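Local coordinates for protein putative Scyalone Dehydratase (Novosphingobium aromaticivorans DSM 12444, PDB 3EF8) that is a putative scytalone dehydratase of the NTF2-like superfamily, probably a lyase, whose natural substrate is not established, at residues I77-D80 with E86-V89; R15-Y20 with Y112-V117; I79-E84 with G121-K126. All coordinates share one frame; numbering follows the deposited sequence.

Overall arrangement
The three contacts follow the sheet and helix 3-25 of an NTF2-like fold. Interaction 1 is the hairpin of strands 67-81 and 86-99; interaction 2 sets the helix against the next strand, 106-119, and interaction 3 crosses from the end of 67-81 to 122-136. Their centres lie 7 to 9 Å apart. Backbone bonds stitch them together: Val89 N sits 2.8 Å from Asp114 O between interactions 1 and 2, and Thr115 O 2.8 Å from Lys126 N between 2 and 3. Interactions 1 and 3 share Ile79 and Asp80. Triethylene glycol molecules, probably from the crystallisation liquor, come within about 4 Å of the Trp123 side chain and about 3 Å of that of Asp80 (nearest atoms).

Interaction 1: I77-D80 with E86-V89; sequences ICID and EANV
Ile79 and Asp80 pair with Val89 and Asn88 in the antiparallel beta hairpin of strands 67-81 and 86-99, part of the curved sheet of the NTF2-like fold. Asp80 and Asn88 form the hydrogen-bonded pair: Asp80 N bonds to Asn88 O at 2.8 Å, and Asn88 N to Asp80 O at 2.9 Å. Ile79 and Val89 form the adjoining non-hydrogen-bonded pair.

Val89 is the side chain to follow. Its CB stands 3.9 Å from Cys78 O. From there CG1 leaves anti to the backbone N (chi1 -170°), which turns it toward strand 67-81, 3.5 Å from Cys78 O, while CG2 takes the position anti to the carbonyl carbon. The CG1 methyl also meets Ile77 CG2 at 3.8 Å and Ile79 CG1 at 4.0 Å; the side chains of Ile79 and Val89 run alongside each other, pointing the same way. Ala87 CB meets the other branch, Ile79 CG2, at 3.9 Å. This apolar face is covered by helix 3-25, with Met17 on Val89 and Ile13 on Ile79.

Asp80 and Asn88 put their side chains on the opposite face. Asp80 OD1 is in a salt bridge with Arg15 of the second subunit, and Asn88 OD1 is hydrogen-bonded to Thr115 OG1. One water also spans the pair, accepting from Asn88 ND2 at 3.2 Å and giving a weak bond to Asp80 OD2.

Interaction 2: R15-Y20 with Y112-V117; sequences RMMFDY and YFDTVV
Met16 and Met17 of helix 3-25 look across at Asp114 and Val116 of strand 106-119, with the CA atoms of Met16 and Val116 9.8 Å apart. The backbones therefore stay well separated, and the two long methionine side chains reach from helix to sheet, as in the NTF2-like fold, where a long helix packs into the concave side of a bent sheet.

Both methionines are selenomethionine. Met16 sets off anti to the backbone N (chi1 -177°) and then bends twice, bringing CE within 3.6 Å of Val116 CG1; the two side chains run past one another, pointing opposite ways, and touch at these methyls. Phe125 of strand 122-136 touches both. Met17 instead stays extended as far as SE and bends at the last torsion. It and Asp114 approach each other from helix and strand, Met17 CE ending 3.9 Å from Asp114 OD2.

The buried Asp114 has a polar partner in Arg128, which forms a salt bridge to OD2. That arginine also makes cation-pi contacts with Tyr20 and Tyr112, so one guanidinium group joins the carboxylate to two rings, one on the helix and one on the strand. One water is hydrogen-bonded to both hydroxyls, 2.7 Å from Tyr20 OH and 3.2 Å from Tyr112 OH.

Interaction 3: I79-E84 with G121-K126; sequences IDFVSE and GQWKFK
The side chains of Phe81 and Trp123 run roughly perpendicular to each other, their ring planes about 60° apart; Trp123 CH2 lies at the edge of the Phe81 ring, 4.2 Å from CE1. Both side chains carry CG anti to the carbonyl carbon. For Trp123 (chi1 -70°) this sends the six-membered part of the indole toward Phe81 and Glu84. Glu84 takes part through its backbone, its O lying 3.5 Å from Trp123 CZ2 and 3.6 Å from CH2, while its side chain starts out away from the indole. A second apolar group, Ile79 CG2, sits 3.9 Å above one face of the Phe81 ring, displaced toward the rim.

Within 121-126 the side-chain amide of Gln122 folds back, NE2 donating to Trp123 O at 2.9 Å, in the carbonyl plane and on a lone pair.

This is the end of the NTF2-like sheet, where helix 3-25 packs on its face. Glu9 OE1 of that helix holds the indole NE1, Asn6 touches Phe81, and Val116 and Lys118 also touch the indole. The two aromatics thus link strands 67-81 and 122-136, with 86-99 and 106-119 between them in the sheet, against helix 3-25.

Interaction 1: I77-D80 with E86-V89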
ATOM      1  N   ILE A  77      -0.652  -5.298   6.130  1.00  6.69           N
ATOM      2  CA  ILE A  77       0.175  -6.204   6.930  1.00  4.60           C
ATOM      3  C   ILE A  77      -0.401  -6.377   8.334  1.00  6.97           C
ATOM      4  O   ILE A  77      -0.575  -5.411   9.035  1.00  8.33           O
ATOM      5  CB  ILE A  77       1.618  -5.731   6.969  1.00  5.37           C
ATOM      6  CG1 ILE A  77       2.245  -5.761   5.538  1.00  6.21           C
ATOM      7  CG2 ILE A  77       2.464  -6.619   7.912  1.00  9.83           C
ATOM      8  CD1 ILE A  77       3.585  -5.062   5.407  1.00  8.43           C
ATOM      9  N   CYS A  78      -0.730  -7.623   8.674  1.00  7.34           N
ATOM     10  CA  CYS A  78      -1.375  -8.047   9.939  1.00  6.50           C
ATOM     11  C   CYS A  78      -0.425  -9.004  10.628  1.00  7.70           C
ATOM     12  O   CYS A  78      -0.043 -10.016  10.067  1.00  8.75           O
ATOM     13  CB  CYS A  78      -2.660  -8.749   9.591  1.00  7.08           C
ATOM     14  SG  CYS A  78      -3.841  -7.683   8.740  1.00  9.56           S
ATOM     15  N   ILE A  79      -0.017  -8.666  11.837  1.00  7.63           N
ATOM     16  CA  ILE A  79       1.005  -9.421  12.571  1.00  8.35           C
ATOM     17  C   ILE A  79       0.446  -9.926  13.882  1.00 11.53           C
ATOM     18  O   ILE A  79      -0.070  -9.155  14.649  1.00 11.72           O
ATOM     19  CB  ILE A  79       2.205  -8.535  12.845  1.00  8.92           C
ATOM     20  CG1 ILE A  79       2.800  -8.032  11.498  1.00 10.64           C
ATOM     21  CG2 ILE A  79       3.266  -9.340  13.664  1.00 11.75           C
ATOM     22  CD1 ILE A  79       3.939  -7.019  11.655  1.00 11.32           C
ATOM     23  N   ASP A  80       0.577 -11.225  14.087  1.00  9.86           N
ATOM     24  CA  ASP A  80       0.191 -11.888  15.355  1.00 11.76           C
ATOM     25  C   ASP A  80       1.446 -12.542  15.905  1.00 10.45           C
ATOM     26  O   ASP A  80       1.982 -13.449  15.312  1.00 13.48           O
ATOM     27  CB  ASP A  80      -0.863 -12.958  15.124  1.00 12.43           C
ATOM     28  CG  ASP A  80      -2.166 -12.402  14.590  1.00 17.63           C
ATOM     29  OD1 ASP A  80      -2.521 -11.303  15.007  1.00 21.02           O
ATOM     30  OD2 ASP A  80      -2.829 -13.088  13.782  1.00 31.53           O
ATOM     31  N   GLU A  86       8.900 -14.857  17.264  1.00  9.72           N
ATOM     32  CA  GLU A  86       8.127 -15.627  16.282  1.00 11.28           C
ATOM     33  C   GLU A  86       6.782 -14.991  16.051  1.00 11.72           C
ATOM     34  O   GLU A  86       6.031 -14.733  16.985  1.00 12.84           O
ATOM     35  CB  GLU A  86       7.888 -17.081  16.727  1.00 12.69           C
ATOM     36  CG  GLU A  86       7.121 -17.945  15.728  1.00 12.34           C
ATOM     37  CD  GLU A  86       6.757 -19.347  16.221  1.00 16.72           C
ATOM     38  OE1 GLU A  86       7.291 -19.774  17.267  1.00 16.24           O
ATOM     39  OE2 GLU A  86       5.997 -20.042  15.536  1.00 21.15           O
ATOM     40  N   ALA A  87       6.483 -14.690  14.788  1.00 10.52           N
ATOM     41  CA  ALA A  87       5.217 -14.089  14.465  1.00 11.39           C
ATOM     42  C   ALA A  87       4.671 -14.686  13.190  1.00 10.38           C
ATOM     43  O   ALA A  87       5.415 -15.073  12.282  1.00  9.88           O
ATOM     44  CB  ALA A  87       5.357 -12.562  14.326  1.00 10.24           C
ATOM     45  N   ASN A  88       3.351 -14.663  13.114  1.00 10.05           N
ATOM     46  CA  ASN A  88       2.580 -15.068  11.949  1.00  9.08           C
ATOM     47  C   ASN A  88       2.046 -13.773  11.321  1.00 10.33           C
ATOM     48  O   ASN A  88       1.560 -12.870  11.993  1.00 10.61           O
ATOM     49  CB  ASN A  88       1.426 -15.953  12.371  1.00 11.88           C
ATOM     50  CG  ASN A  88       1.885 -17.260  12.951  1.00 12.58           C
ATOM     51  OD1 ASN A  88       2.924 -17.762  12.566  1.00 15.47           O
ATOM     52  ND2 ASN A  88       1.080 -17.835  13.877  1.00 15.59           N
ATOM     53  N   VAL A  89       2.208 -13.684  10.007  1.00  8.16           N
ATOM     54  CA  VAL A  89       1.857 -12.458   9.287  1.00  8.69           C
ATOM     55  C   VAL A  89       0.963 -12.763   8.094  1.00  8.28           C
ATOM     56  O   VAL A  89       1.177 -13.734   7.354  1.00  8.34           O
ATOM     57  CB  VAL A  89       3.123 -11.798   8.743  1.00  8.56           C
ATOM     58  CG1 VAL A  89       2.854 -10.346   8.188  1.00  8.93           C
ATOM     59  CG2 VAL A  89       4.212 -11.739   9.866  1.00  8.67           C
TER
HETATM   60  O   HOH W   1      -1.761 -16.355  13.961  1.00 32.94           O

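Interaction 2: R15-Y20 with Y112-V117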
ATOM      1  N   ARG A  15       9.748  -3.663   8.079  1.00  8.32           N
ATOM      2  CA  ARG A  15      10.984  -3.260   7.417  1.00  7.49           C
ATOM      3  C   ARG A  15      11.641  -4.418   6.661  1.00  9.23           C
ATOM      4  O   ARG A  15      12.128  -4.251   5.526  1.00  8.39           O
ATOM      5  CB  ARG A  15      11.964  -2.631   8.434  1.00  9.27           C
ATOM      6  CG  ARG A  15      13.312  -2.259   7.897  1.00  9.27           C
ATOM      7  CD  ARG A  15      13.208  -1.391   6.639  1.00 11.20           C
ATOM      8  NE  ARG A  15      14.511  -0.919   6.194  1.00 11.41           N
ATOM      9  CZ  ARG A  15      15.142   0.147   6.687  1.00 13.02           C
ATOM     10  NH1 ARG A  15      14.609   0.905   7.636  1.00 15.06           N
ATOM     11  NH2 ARG A  15      16.337   0.435   6.198  1.00 18.00           N
HETATM   12  N   MSE A  16      11.687  -5.584   7.290  1.00  8.52           N
HETATM   13  CA  MSE A  16      12.324  -6.745   6.645  1.00  7.19           C
HETATM   14  C   MSE A  16      11.553  -7.115   5.403  1.00  9.86           C
HETATM   15  O   MSE A  16      12.148  -7.403   4.345  1.00  9.24           O
HETATM   16  CB  MSE A  16      12.429  -7.904   7.643  1.00 10.74           C
HETATM   17  CG  MSE A  16      13.125  -9.106   7.133  1.00 13.44           C
HETATM   18 SE   MSE A  16      12.060 -10.271   6.001  0.75  7.27          SE
HETATM   19  CE  MSE A  16      11.051 -11.175   7.465  1.00 10.18           C
HETATM   20  N   MSE A  17      10.225  -7.093   5.495  1.00  8.03           N
HETATM   21  CA  MSE A  17       9.382  -7.450   4.358  1.00  9.78           C
HETATM   22  C   MSE A  17       9.595  -6.467   3.197  1.00  7.99           C
HETATM   23  O   MSE A  17       9.574  -6.866   2.026  1.00  7.76           O
HETATM   24  CB  MSE A  17       7.919  -7.515   4.751  1.00  9.25           C
HETATM   25  CG  MSE A  17       7.653  -8.612   5.834  1.00  9.46           C
HETATM   26 SE   MSE A  17       5.887  -8.572   6.518  0.75  6.91          SE
HETATM   27  CE  MSE A  17       4.824  -9.110   4.969  1.00 11.01           C
ATOM     28  N   PHE A  18       9.789  -5.208   3.543  1.00  7.57           N
ATOM     29  CA  PHE A  18      10.025  -4.174   2.548  1.00  6.56           C
ATOM     30  C   PHE A  18      11.401  -4.288   1.979  1.00  6.44           C
ATOM     31  O   PHE A  18      11.622  -4.102   0.763  1.00  8.20           O
ATOM     32  CB  PHE A  18       9.809  -2.784   3.119  1.00  5.73           C
ATOM     33  CG  PHE A  18       8.421  -2.549   3.672  1.00  6.43           C
ATOM     34  CD1 PHE A  18       7.317  -3.252   3.186  1.00  6.66           C
ATOM     35  CD2 PHE A  18       8.216  -1.611   4.669  1.00  6.03           C
ATOM     36  CE1 PHE A  18       6.019  -3.033   3.712  1.00  7.34           C
ATOM     37  CE2 PHE A  18       6.955  -1.371   5.177  1.00  7.25           C
ATOM     38  CZ  PHE A  18       5.860  -2.089   4.723  1.00  8.06           C
ATOM     39  N   ASP A  19      12.377  -4.594   2.812  1.00  7.96           N
ATOM     40  CA  ASP A  19      13.726  -4.830   2.302  1.00  7.99           C
ATOM     41  C   ASP A  19      13.725  -5.985   1.333  1.00  8.70           C
ATOM     42  O   ASP A  19      14.390  -5.980   0.286  1.00  9.18           O
ATOM     43  CB  ASP A  19      14.688  -5.189   3.441  1.00 10.65           C
ATOM     44  CG  ASP A  19      15.065  -3.998   4.311  1.00 14.65           C
ATOM     45  OD1 ASP A  19      14.902  -2.808   3.929  1.00 12.98           O
ATOM     46  OD2 ASP A  19      15.575  -4.254   5.438  1.00 14.89           O
ATOM     47  N   TYR A  20      12.957  -7.026   1.644  1.00  8.89           N
ATOM     48  CA  TYR A  20      12.814  -8.161   0.732  1.00  8.24           C
ATOM     49  C   TYR A  20      12.297  -7.757  -0.652  1.00  7.96           C
ATOM     50  O   TYR A  20      12.888  -8.053  -1.685  1.00  9.02           O
ATOM     51  CB  TYR A  20      11.915  -9.279   1.335  1.00  8.84           C
ATOM     52  CG  TYR A  20      11.597 -10.417   0.397  1.00 11.36           C
ATOM     53  CD1 TYR A  20      10.569 -10.309  -0.500  1.00 12.53           C
ATOM     54  CD2 TYR A  20      12.335 -11.585   0.402  1.00 18.36           C
ATOM     55  CE1 TYR A  20      10.243 -11.337  -1.403  1.00 19.10           C
ATOM     56  CE2 TYR A  20      12.012 -12.618  -0.503  1.00 19.41           C
ATOM     57  CZ  TYR A  20      10.970 -12.462  -1.381  1.00 23.92           C
ATOM     58  OH  TYR A  20      10.631 -13.447  -2.313  1.00 31.86           O
ATOM     59  N   TYR A 112       0.109 -13.014   1.211  1.00  7.27           N
ATOM     60  CA  TYR A 112       1.145 -13.797   1.827  1.00  7.86           C
ATOM     61  C   TYR A 112       0.775 -14.203   3.223  1.00  8.75           C
ATOM     62  O   TYR A 112       0.414 -13.360   4.022  1.00  7.47           O
ATOM     63  CB  TYR A 112       2.468 -13.028   1.879  1.00  9.36           C
ATOM     64  CG  TYR A 112       3.349 -13.172   0.687  1.00 13.16           C
ATOM     65  CD1 TYR A 112       3.941 -14.384   0.430  1.00 15.96           C
ATOM     66  CD2 TYR A 112       3.609 -12.122  -0.130  1.00 14.92           C
ATOM     67  CE1 TYR A 112       4.780 -14.582  -0.612  1.00 15.62           C
ATOM     68  CE2 TYR A 112       4.506 -12.305  -1.244  1.00 14.12           C
ATOM     69  CZ  TYR A 112       5.065 -13.533  -1.432  1.00 13.19           C
ATOM     70  OH  TYR A 112       5.920 -13.789  -2.525  1.00 16.19           O
ATOM     71  N   PHE A 113       0.956 -15.489   3.504  1.00  8.15           N
ATOM     72  CA  PHE A 113       0.800 -16.046   4.840  1.00  9.43           C
ATOM     73  C   PHE A 113       2.190 -16.498   5.249  1.00  9.48           C
ATOM     74  O   PHE A 113       2.696 -17.495   4.750  1.00 10.17           O
ATOM     75  CB  PHE A 113      -0.235 -17.164   4.880  1.00  9.37           C
ATOM     76  CG  PHE A 113      -1.640 -16.667   4.820  1.00  9.59           C
ATOM     77  CD1 PHE A 113      -2.178 -16.219   3.632  1.00 11.36           C
ATOM     78  CD2 PHE A 113      -2.400 -16.560   5.962  1.00 11.24           C
ATOM     79  CE1 PHE A 113      -3.451 -15.685   3.597  1.00 10.19           C
ATOM     80  CE2 PHE A 113      -3.684 -16.048   5.890  1.00 12.78           C
ATOM     81  CZ  PHE A 113      -4.194 -15.632   4.710  1.00 12.34           C
ATOM     82  N   ASP A 114       2.806 -15.771   6.158  1.00  8.11           N
ATOM     83  CA  ASP A 114       4.172 -15.961   6.544  1.00  8.90           C
ATOM     84  C   ASP A 114       4.330 -16.277   8.023  1.00 10.83           C
ATOM     85  O   ASP A 114       3.498 -15.891   8.850  1.00 10.02           O
ATOM     86  CB  ASP A 114       4.965 -14.654   6.272  1.00  7.92           C
ATOM     87  CG  ASP A 114       4.951 -14.203   4.802  1.00  7.94           C
ATOM     88  OD1 ASP A 114       5.022 -15.071   3.891  1.00  9.56           O
ATOM     89  OD2 ASP A 114       4.914 -12.951   4.605  1.00 10.53           O
ATOM     90  N   THR A 115       5.385 -17.021   8.342  1.00 10.80           N
ATOM     91  CA  THR A 115       5.923 -17.076   9.693  1.00 10.72           C
ATOM     92  C   THR A 115       7.349 -16.579   9.638  1.00  8.92           C
ATOM     93  O   THR A 115       8.166 -17.058   8.804  1.00 10.18           O
ATOM     94  CB  THR A 115       5.882 -18.516  10.267  1.00 12.50           C
ATOM     95  OG1 THR A 115       4.512 -18.941  10.333  1.00 14.29           O
ATOM     96  CG2 THR A 115       6.551 -18.586  11.683  1.00 15.75           C
ATOM     97  N   VAL A 116       7.605 -15.589  10.472  1.00  9.09           N
ATOM     98  CA  VAL A 116       8.886 -14.953  10.632  1.00 10.83           C
ATOM     99  C   VAL A 116       9.442 -15.256  12.038  1.00 11.29           C
ATOM    100  O   VAL A 116       8.705 -15.424  13.016  1.00 10.79           O
ATOM    101  CB  VAL A 116       8.802 -13.425  10.335  1.00 10.26           C
ATOM    102  CG1 VAL A 116       8.376 -13.223   8.867  1.00 11.90           C
ATOM    103  CG2 VAL A 116       7.879 -12.724  11.286  1.00  9.47           C
ATOM    104  N   VAL A 117      10.760 -15.373  12.102  1.00 12.24           N
ATOM    105  CA  VAL A 117      11.466 -15.637  13.355  1.00 11.03           C
ATOM    106  C   VAL A 117      12.608 -14.679  13.492  1.00 12.79           C
ATOM    107  O   VAL A 117      13.203 -14.279  12.516  1.00 11.59           O
ATOM    108  CB  VAL A 117      11.968 -17.115  13.412  1.00 11.18           C
ATOM    109  CG1 VAL A 117      10.777 -18.075  13.479  1.00 10.73           C
ATOM    110  CG2 VAL A 117      12.884 -17.419  12.204  1.00 12.83           C
TER
HETATM  111  O   HOH W   2       8.682 -15.038  -1.453  1.00 18.16           O

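Interaction 3: I79-E84 with G121-K126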
ATOM      1  N   ILE A  79      -0.017  -8.666  11.837  1.00  7.63           N
ATOM      2  CA  ILE A  79       1.005  -9.421  12.571  1.00  8.35           C
ATOM      3  C   ILE A  79       0.446  -9.926  13.882  1.00 11.53           C
ATOM      4  O   ILE A  79      -0.070  -9.155  14.649  1.00 11.72           O
ATOM      5  CB  ILE A  79       2.205  -8.535  12.845  1.00  8.92           C
ATOM      6  CG1 ILE A  79       2.800  -8.032  11.498  1.00 10.64           C
ATOM      7  CG2 ILE A  79       3.266  -9.340  13.664  1.00 11.75           C
ATOM      8  CD1 ILE A  79       3.939  -7.019  11.655  1.00 11.32           C
ATOM      9  N   ASP A  80       0.577 -11.225  14.087  1.00  9.86           N
ATOM     10  CA  ASP A  80       0.191 -11.888  15.355  1.00 11.76           C
ATOM     11  C   ASP A  80       1.446 -12.542  15.905  1.00 10.45           C
ATOM     12  O   ASP A  80       1.982 -13.449  15.312  1.00 13.48           O
ATOM     13  CB  ASP A  80      -0.863 -12.958  15.124  1.00 12.43           C
ATOM     14  CG  ASP A  80      -2.166 -12.402  14.590  1.00 17.63           C
ATOM     15  OD1 ASP A  80      -2.521 -11.303  15.007  1.00 21.02           O
ATOM     16  OD2 ASP A  80      -2.829 -13.088  13.782  1.00 31.53           O
ATOM     17  N   PHE A  81       1.875 -12.081  17.069  1.00 11.02           N
ATOM     18  CA  PHE A  81       3.031 -12.651  17.723  1.00 10.20           C
ATOM     19  C   PHE A  81       2.730 -13.977  18.415  1.00 12.43           C
ATOM     20  O   PHE A  81       1.762 -14.064  19.175  1.00 16.04           O
ATOM     21  CB  PHE A  81       3.635 -11.683  18.717  1.00 11.74           C
ATOM     22  CG  PHE A  81       4.314 -10.519  18.075  1.00 12.52           C
ATOM     23  CD1 PHE A  81       5.619 -10.624  17.599  1.00 14.23           C
ATOM     24  CD2 PHE A  81       3.637  -9.346  17.923  1.00 15.08           C
ATOM     25  CE1 PHE A  81       6.240  -9.550  16.988  1.00 12.79           C
ATOM     26  CE2 PHE A  81       4.238  -8.279  17.302  1.00 13.01           C
ATOM     27  CZ  PHE A  81       5.532  -8.369  16.847  1.00 14.31           C
ATOM     28  N   VAL A  82       3.537 -14.984  18.111  1.00  9.75           N
ATOM     29  CA  VAL A  82       3.523 -16.235  18.902  1.00 10.06           C
ATOM     30  C   VAL A  82       4.304 -15.941  20.163  1.00 12.30           C
ATOM     31  O   VAL A  82       3.811 -16.138  21.292  1.00 12.79           O
ATOM     32  CB  VAL A  82       4.093 -17.400  18.131  1.00 11.48           C
ATOM     33  CG1 VAL A  82       4.087 -18.648  19.040  1.00 12.40           C
ATOM     34  CG2 VAL A  82       3.254 -17.643  16.875  1.00 13.52           C
ATOM     35  N   SER A  83       5.515 -15.446  19.971  1.00 11.66           N
ATOM     36  CA  SER A  83       6.369 -14.989  21.034  1.00 12.78           C
ATOM     37  C   SER A  83       7.122 -13.751  20.571  1.00 14.00           C
ATOM     38  O   SER A  83       6.843 -13.209  19.502  1.00 12.94           O
ATOM     39  CB  SER A  83       7.383 -16.074  21.401  1.00 13.08           C
ATOM     40  OG  SER A  83       8.330 -16.220  20.349  1.00 12.31           O
ATOM     41  N   GLU A  84       8.058 -13.268  21.353  1.00 12.18           N
ATOM     42  CA  GLU A  84       8.817 -12.070  20.959  1.00 10.95           C
ATOM     43  C   GLU A  84       9.794 -12.380  19.812  1.00 11.60           C
ATOM     44  O   GLU A  84      10.382 -11.446  19.255  1.00 14.96           O
ATOM     45  CB  GLU A  84       9.502 -11.403  22.146  1.00 12.26           C
ATOM     46  CG  GLU A  84      10.859 -11.968  22.597  1.00 13.23           C
ATOM     47  CD  GLU A  84      10.812 -13.317  23.313  1.00 16.00           C
ATOM     48  OE1 GLU A  84       9.740 -13.916  23.424  1.00 13.67           O
ATOM     49  OE2 GLU A  84      11.900 -13.794  23.710  1.00 14.50           O
ATOM     50  N   GLY A 121      19.129 -10.869  16.243  1.00 18.05           N
ATOM     51  CA  GLY A 121      18.746  -9.480  16.049  1.00 19.27           C
ATOM     52  C   GLY A 121      18.037  -9.160  14.755  1.00 17.23           C
ATOM     53  O   GLY A 121      17.694  -8.004  14.535  1.00 18.89           O
ATOM     54  N   GLN A 122      17.871 -10.171  13.912  1.00 17.45           N
ATOM     55  CA  GLN A 122      17.263  -9.995  12.575  1.00 14.42           C
ATOM     56  C   GLN A 122      16.068 -10.900  12.347  1.00 14.43           C
ATOM     57  O   GLN A 122      16.122 -12.117  12.534  1.00 15.64           O
ATOM     58  CB  GLN A 122      18.301 -10.329  11.509  1.00 15.41           C
ATOM     59  CG  GLN A 122      17.813 -10.370  10.051  1.00 20.12           C
ATOM     60  CD  GLN A 122      17.534  -8.979   9.488  1.00 23.17           C
ATOM     61  OE1 GLN A 122      18.409  -8.106   9.537  1.00 22.18           O
ATOM     62  NE2 GLN A 122      16.320  -8.763   8.933  1.00 17.33           N
ATOM     63  N   TRP A 123      14.968 -10.296  11.892  1.00 12.61           N
ATOM     64  CA  TRP A 123      13.830 -11.089  11.459  1.00 11.22           C
ATOM     65  C   TRP A 123      14.109 -11.717  10.120  1.00 12.33           C
ATOM     66  O   TRP A 123      14.663 -11.095   9.218  1.00 11.81           O
ATOM     67  CB  TRP A 123      12.553 -10.224  11.405  1.00 10.51           C
ATOM     68  CG  TRP A 123      12.051  -9.828  12.799  1.00 11.16           C
ATOM     69  CD1 TRP A 123      12.315  -8.690  13.468  1.00 10.33           C
ATOM     70  CD2 TRP A 123      11.220 -10.622  13.675  1.00 10.77           C
ATOM     71  NE1 TRP A 123      11.687  -8.686  14.701  1.00 10.55           N
ATOM     72  CE2 TRP A 123      11.038  -9.880  14.855  1.00 10.20           C
ATOM     73  CE3 TRP A 123      10.644 -11.883  13.579  1.00 10.69           C
ATOM     74  CZ2 TRP A 123      10.252 -10.340  15.907  1.00 10.20           C
ATOM     75  CZ3 TRP A 123       9.870 -12.335  14.638  1.00  9.73           C
ATOM     76  CH2 TRP A 123       9.688 -11.567  15.773  1.00  8.88           C
ATOM     77  N   LYS A 124      13.698 -12.952  10.003  1.00 11.16           N
ATOM     78  CA  LYS A 124      13.851 -13.756   8.806  1.00 10.50           C
ATOM     79  C   LYS A 124      12.620 -14.571   8.577  1.00 11.80           C
ATOM     80  O   LYS A 124      11.881 -14.880   9.506  1.00 12.57           O
ATOM     81  CB  LYS A 124      15.071 -14.698   8.934  1.00 11.85           C
ATOM     82  CG  LYS A 124      16.376 -13.938   9.054  1.00 14.02           C
ATOM     83  CD  LYS A 124      17.540 -14.888   9.016  1.00 21.60           C
ATOM     84  CE  LYS A 124      18.840 -14.143   9.104  1.00 28.10           C
ATOM     85  NZ  LYS A 124      19.962 -15.152   9.199  1.00 34.02           N
ATOM     86  N   PHE A 125      12.397 -14.896   7.314  1.00 10.21           N
ATOM     87  CA  PHE A 125      11.347 -15.819   6.976  1.00  9.73           C
ATOM     88  C   PHE A 125      11.658 -17.247   7.330  1.00 11.54           C
ATOM     89  O   PHE A 125      12.680 -17.785   6.939  1.00 13.29           O
ATOM     90  CB  PHE A 125      10.946 -15.785   5.493  1.00 10.08           C
ATOM     91  CG  PHE A 125      10.373 -14.432   5.055  1.00 10.18           C
ATOM     92  CD1 PHE A 125       9.093 -14.063   5.417  1.00  9.83           C
ATOM     93  CD2 PHE A 125      11.112 -13.561   4.239  1.00  9.83           C
ATOM     94  CE1 PHE A 125       8.554 -12.851   4.999  1.00 10.31           C
ATOM     95  CE2 PHE A 125      10.604 -12.341   3.852  1.00 12.16           C
ATOM     96  CZ  PHE A 125       9.308 -12.020   4.193  1.00 10.05           C
ATOM     97  N   LYS A 126      10.712 -17.880   8.018  1.00 12.77           N
ATOM     98  CA  LYS A 126      10.771 -19.343   8.222  1.00 13.03           C
ATOM     99  C   LYS A 126       9.828 -20.063   7.261  1.00 12.56           C
ATOM    100  O   LYS A 126      10.131 -21.107   6.725  1.00 13.45           O
ATOM    101  CB  LYS A 126      10.484 -19.724   9.670  1.00 13.09           C
ATOM    102  CG  LYS A 126      10.628 -21.233   9.901  1.00 20.50           C
ATOM    103  CD  LYS A 126      11.230 -21.499  11.270  1.00 25.00           C
ATOM    104  CE  LYS A 126      11.442 -23.001  11.547  1.00 28.79           C
ATOM    105  NZ  LYS A 126      10.174 -23.723  11.641  1.00 30.45           N
TER